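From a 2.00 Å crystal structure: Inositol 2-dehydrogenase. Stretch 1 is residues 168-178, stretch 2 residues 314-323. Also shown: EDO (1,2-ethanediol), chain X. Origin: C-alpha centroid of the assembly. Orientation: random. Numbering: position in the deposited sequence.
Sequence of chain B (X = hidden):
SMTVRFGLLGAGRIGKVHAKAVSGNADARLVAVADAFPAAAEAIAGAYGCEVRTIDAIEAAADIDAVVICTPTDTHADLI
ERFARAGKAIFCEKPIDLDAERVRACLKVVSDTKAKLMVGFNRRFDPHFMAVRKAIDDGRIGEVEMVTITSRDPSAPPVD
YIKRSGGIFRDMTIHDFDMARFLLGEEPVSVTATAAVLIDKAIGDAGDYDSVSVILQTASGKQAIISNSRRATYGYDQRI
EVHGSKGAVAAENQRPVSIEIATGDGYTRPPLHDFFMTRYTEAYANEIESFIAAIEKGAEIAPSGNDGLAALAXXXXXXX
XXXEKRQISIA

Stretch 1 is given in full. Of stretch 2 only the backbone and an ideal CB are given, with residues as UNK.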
# COMPACT_ATOMS: atom_id res chain seq x y z
N ILE B 168 -17.64 -22.28 -17.61
CA ILE B 168 -17.01 -21.33 -16.72
C ILE B 168 -18.04 -20.48 -15.96
O ILE B 168 -17.86 -20.19 -14.75
CB ILE B 168 -16.01 -20.42 -17.48
CG1 ILE B 168 -15.24 -19.54 -16.51
CG2 ILE B 168 -16.73 -19.52 -18.48
CD1 ILE B 168 -14.05 -18.89 -17.16
N PHE B 169 -19.16 -20.15 -16.60
CA PHE B 169 -20.16 -19.29 -15.92
C PHE B 169 -20.83 -20.02 -14.77
O PHE B 169 -21.04 -19.44 -13.72
CB PHE B 169 -21.19 -18.80 -16.91
CG PHE B 169 -20.62 -17.82 -17.92
CD1 PHE B 169 -20.10 -16.60 -17.50
CD2 PHE B 169 -20.64 -18.11 -19.28
CE1 PHE B 169 -19.60 -15.69 -18.42
CE2 PHE B 169 -20.13 -17.21 -20.20
CZ PHE B 169 -19.61 -15.99 -19.77
N ARG B 170 -21.15 -21.29 -14.99
CA ARG B 170 -21.77 -22.13 -13.96
C ARG B 170 -20.79 -22.59 -12.90
O ARG B 170 -21.17 -22.80 -11.76
CB ARG B 170 -22.50 -23.31 -14.59
CG ARG B 170 -23.57 -22.88 -15.58
CD ARG B 170 -24.53 -24.00 -15.97
NE ARG B 170 -25.53 -23.60 -16.97
CZ ARG B 170 -25.36 -23.61 -18.28
NH1 ARG B 170 -24.22 -24.00 -18.81
NH2 ARG B 170 -26.37 -23.20 -19.08
N ASP B 171 -19.52 -22.73 -13.26
CA ASP B 171 -18.53 -23.34 -12.38
C ASP B 171 -17.71 -22.33 -11.60
O ASP B 171 -17.38 -22.59 -10.43
CB ASP B 171 -17.59 -24.27 -13.13
CG ASP B 171 -16.57 -24.95 -12.20
OD1 ASP B 171 -17.01 -25.82 -11.43
OD2 ASP B 171 -15.36 -24.64 -12.24
N MSE B 172 -17.34 -21.22 -12.24
CA MSE B 172 -16.46 -20.23 -11.62
C MSE B 172 -17.23 -18.95 -11.33
O MSE B 172 -17.30 -18.50 -10.18
CB MSE B 172 -15.33 -19.93 -12.58
CG MSE B 172 -14.36 -18.89 -12.01
SE MSE B 172 -12.89 -18.54 -13.27
CE MSE B 172 -12.12 -17.19 -12.08
N THR B 173 -17.83 -18.39 -12.35
CA THR B 173 -18.45 -17.07 -12.22
C THR B 173 -19.65 -17.08 -11.28
O THR B 173 -20.06 -16.06 -10.74
CB THR B 173 -18.90 -16.57 -13.58
OG1 THR B 173 -17.90 -16.91 -14.54
CG2 THR B 173 -19.03 -15.04 -13.54
N ILE B 174 -20.21 -18.27 -11.10
CA ILE B 174 -21.28 -18.47 -10.15
C ILE B 174 -21.03 -17.82 -8.77
O ILE B 174 -21.92 -17.22 -8.21
CB ILE B 174 -21.69 -19.99 -10.08
CG1 ILE B 174 -23.05 -20.12 -9.40
CG2 ILE B 174 -20.66 -20.83 -9.39
CD1 ILE B 174 -23.74 -21.45 -9.63
N HIS B 175 -19.83 -17.95 -8.22
CA HIS B 175 -19.47 -17.30 -6.99
C HIS B 175 -19.57 -15.76 -7.09
O HIS B 175 -20.00 -15.10 -6.14
CB HIS B 175 -18.03 -17.62 -6.63
CG HIS B 175 -17.83 -18.99 -6.09
ND1 HIS B 175 -18.32 -19.38 -4.86
CD2 HIS B 175 -17.15 -20.04 -6.58
CE1 HIS B 175 -17.97 -20.63 -4.63
NE2 HIS B 175 -17.27 -21.05 -5.66
N ASP B 176 -19.15 -15.23 -8.23
CA ASP B 176 -19.20 -13.78 -8.49
C ASP B 176 -20.58 -13.27 -8.75
O ASP B 176 -20.88 -12.16 -8.33
CB ASP B 176 -18.28 -13.39 -9.61
CG ASP B 176 -16.85 -13.81 -9.35
OD1 ASP B 176 -16.30 -13.48 -8.28
OD2 ASP B 176 -16.30 -14.53 -10.19
N PHE B 177 -21.45 -14.06 -9.40
CA PHE B 177 -22.86 -13.72 -9.45
C PHE B 177 -23.49 -13.61 -8.06
O PHE B 177 -24.22 -12.67 -7.77
CB PHE B 177 -23.66 -14.69 -10.29
CG PHE B 177 -23.23 -14.76 -11.74
CD1 PHE B 177 -23.09 -13.63 -12.50
CD2 PHE B 177 -23.01 -15.98 -12.34
CE1 PHE B 177 -22.70 -13.70 -13.85
CE2 PHE B 177 -22.64 -16.07 -13.66
CZ PHE B 177 -22.49 -14.94 -14.44
N ASP B 178 -23.24 -14.61 -7.21
CA ASP B 178 -23.66 -14.51 -5.81
C ASP B 178 -23.10 -13.27 -5.08
O ASP B 178 -23.84 -12.55 -4.41
CB ASP B 178 -23.33 -15.76 -5.01
CG ASP B 178 -23.83 -15.65 -3.61
OD1 ASP B 178 -25.05 -15.66 -3.42
OD2 ASP B 178 -23.01 -15.48 -2.68
N UNK B 314 -28.42 -16.45 -13.16
CA UNK B 314 -27.52 -15.46 -13.74
C UNK B 314 -26.51 -16.13 -14.66
O UNK B 314 -26.24 -15.60 -15.74
CB UNK B 314 -26.80 -14.68 -12.64
N UNK B 315 -25.93 -17.27 -14.23
CA UNK B 315 -25.00 -17.97 -15.11
C UNK B 315 -25.69 -18.39 -16.42
O UNK B 315 -25.10 -18.22 -17.50
CB UNK B 315 -24.42 -19.19 -14.40
N UNK B 316 -26.89 -18.94 -16.32
CA UNK B 316 -27.61 -19.41 -17.53
C UNK B 316 -27.85 -18.22 -18.52
O UNK B 316 -27.69 -18.37 -19.75
CB UNK B 316 -28.94 -20.05 -17.13
N UNK B 317 -28.25 -17.07 -17.95
CA UNK B 317 -28.40 -15.86 -18.71
C UNK B 317 -27.08 -15.42 -19.33
O UNK B 317 -27.08 -15.02 -20.48
CB UNK B 317 -28.97 -14.75 -17.82
N UNK B 318 -25.96 -15.51 -18.58
CA UNK B 318 -24.66 -15.20 -19.19
C UNK B 318 -24.31 -16.07 -20.39
O UNK B 318 -23.77 -15.56 -21.36
CB UNK B 318 -23.56 -15.34 -18.14
N UNK B 319 -24.59 -17.36 -20.33
CA UNK B 319 -24.32 -18.30 -21.41
C UNK B 319 -25.10 -17.88 -22.67
O UNK B 319 -24.51 -17.82 -23.75
CB UNK B 319 -24.69 -19.72 -20.99
N UNK B 320 -26.40 -17.61 -22.51
CA UNK B 320 -27.27 -17.14 -23.61
C UNK B 320 -26.81 -15.82 -24.16
O UNK B 320 -26.79 -15.64 -25.38
CB UNK B 320 -28.72 -17.01 -23.14
N UNK B 321 -26.39 -14.91 -23.29
CA UNK B 321 -25.95 -13.61 -23.73
C UNK B 321 -24.72 -13.72 -24.68
O UNK B 321 -24.68 -13.06 -25.73
CB UNK B 321 -25.62 -12.74 -22.51
N UNK B 322 -23.76 -14.57 -24.31
CA UNK B 322 -22.61 -14.76 -25.15
C UNK B 322 -23.05 -15.35 -26.49
O UNK B 322 -22.63 -14.87 -27.53
CB UNK B 322 -21.58 -15.66 -24.46
N UNK B 323 -23.90 -16.37 -26.45
CA UNK B 323 -24.32 -17.04 -27.69
C UNK B 323 -25.17 -16.16 -28.59
O UNK B 323 -25.01 -16.23 -29.79
CB UNK B 323 -25.10 -18.31 -27.35
C1 EDO X . -13.03 -24.09 -10.02
O1 EDO X . -13.65 -25.25 -10.57
C2 EDO X . -14.00 -22.90 -9.91
O2 EDO X . -13.25 -21.68 -9.89

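Both stretches are helical, and their N-to-C directions lie 125° apart, with the axes 8.5 Å apart at closest approach. Stretch 1 offers two phenyl rings, F169 and F177, and the guanidinium of R170. All ten positions of stretch 2 have helical backbone angles.

Position 314 points its CB toward stretch 1. The ideal CB is 3.7 Å from F177 CG, over the ring. An apolar side chain suits it, and several would serve. The residue is L314. Its CB makes a CH-pi contact, 4.0 Å from the centroid of the F177 ring and over one face.

Position 315 lies where the helices come close: its CA is 5.1 Å from the CA of F169. The CB points sideways, but the ideal CB is already 3.5 Å from F169 O and 3.7 Å from F177 CE2. Small residues fit best: alanine, glycine or perhaps serine. The residue is A315, which makes these contacts with its methyl group.

Position 316 points its CB away, yet the ideal CB is 4.5 Å from R170 NH2. A side chain that bends back could meet this charge, so aspartate or glutamate suits, and asparagine or glutamine could accept a hydrogen bond. The residue is D316. Its OD1 forms a salt bridge with R170 NE at 2.7 Å, near the guanidinium plane. R170 NH2 adds a weak hydrogen bond to the same D316 OD1 at 3.0 Å.

Position 317 has nothing of stretch 1 near its CB, so the choice is open. It is A317.

Position 318 points toward stretch 1, between the two rings. The ideal CB is 3.7 Å from F169 CD1 and 3.9 Å from F177 CZ. A small apolar residue suits. The residue is A318, whose CB lies over one face of the F169 ring, 3.8 Å from its centroid, in a CH-pi contact.

Position 319 points sideways, with R170 NH2 and F169 CD2 within 5 Å of its ideal CB. Medium apolar residues suit. It is V319. Its CG2 is 3.9 Å from F169 CD2 and 3.9 Å from R170 NH1, over one guanidinium face.

Positions 320, 321 and 323 are out of reach and unconstrained by stretch 1. They are R320, S321 and A323.

Position 322 points toward stretch 1, its ideal CB 4.8 Å from F169 CE2. That gap admits valine, isoleucine or leucine. It is V322, with CG2 3.9 Å from F169 CE2. The F169 side chain thus sits as a knob among A315, A318, V319 and V322.

Stretch 2, residues 314-323: LADAAVRSVA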
# COMPACT_ATOMS: atom_id res chain seq x y z
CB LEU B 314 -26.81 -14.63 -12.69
CG LEU B 314 -27.78 -13.81 -11.82
CD1 LEU B 314 -27.14 -13.30 -10.56
CD2 LEU B 314 -28.38 -12.64 -12.55
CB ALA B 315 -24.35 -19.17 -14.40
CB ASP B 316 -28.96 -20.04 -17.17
CG ASP B 316 -28.84 -21.41 -16.50
OD1 ASP B 316 -27.82 -22.12 -16.65
OD2 ASP B 316 -29.81 -21.79 -15.81
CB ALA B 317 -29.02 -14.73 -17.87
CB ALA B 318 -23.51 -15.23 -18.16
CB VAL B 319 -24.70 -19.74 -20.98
CG1 VAL B 319 -24.54 -20.76 -22.10
CG2 VAL B 319 -23.84 -20.24 -19.79
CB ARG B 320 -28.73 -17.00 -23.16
CG ARG B 320 -29.50 -18.30 -22.94
CD ARG B 320 -30.99 -18.02 -22.71
NE ARG B 320 -31.58 -17.22 -23.80
CZ ARG B 320 -32.70 -16.51 -23.73
NH1 ARG B 320 -33.42 -16.40 -22.61
NH2 ARG B 320 -33.10 -15.84 -24.80
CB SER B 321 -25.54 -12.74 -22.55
OG SER B 321 -25.06 -11.50 -23.04
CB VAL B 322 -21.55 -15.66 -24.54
CG1 VAL B 322 -20.47 -15.94 -25.58
CG2 VAL B 322 -20.91 -15.04 -23.31
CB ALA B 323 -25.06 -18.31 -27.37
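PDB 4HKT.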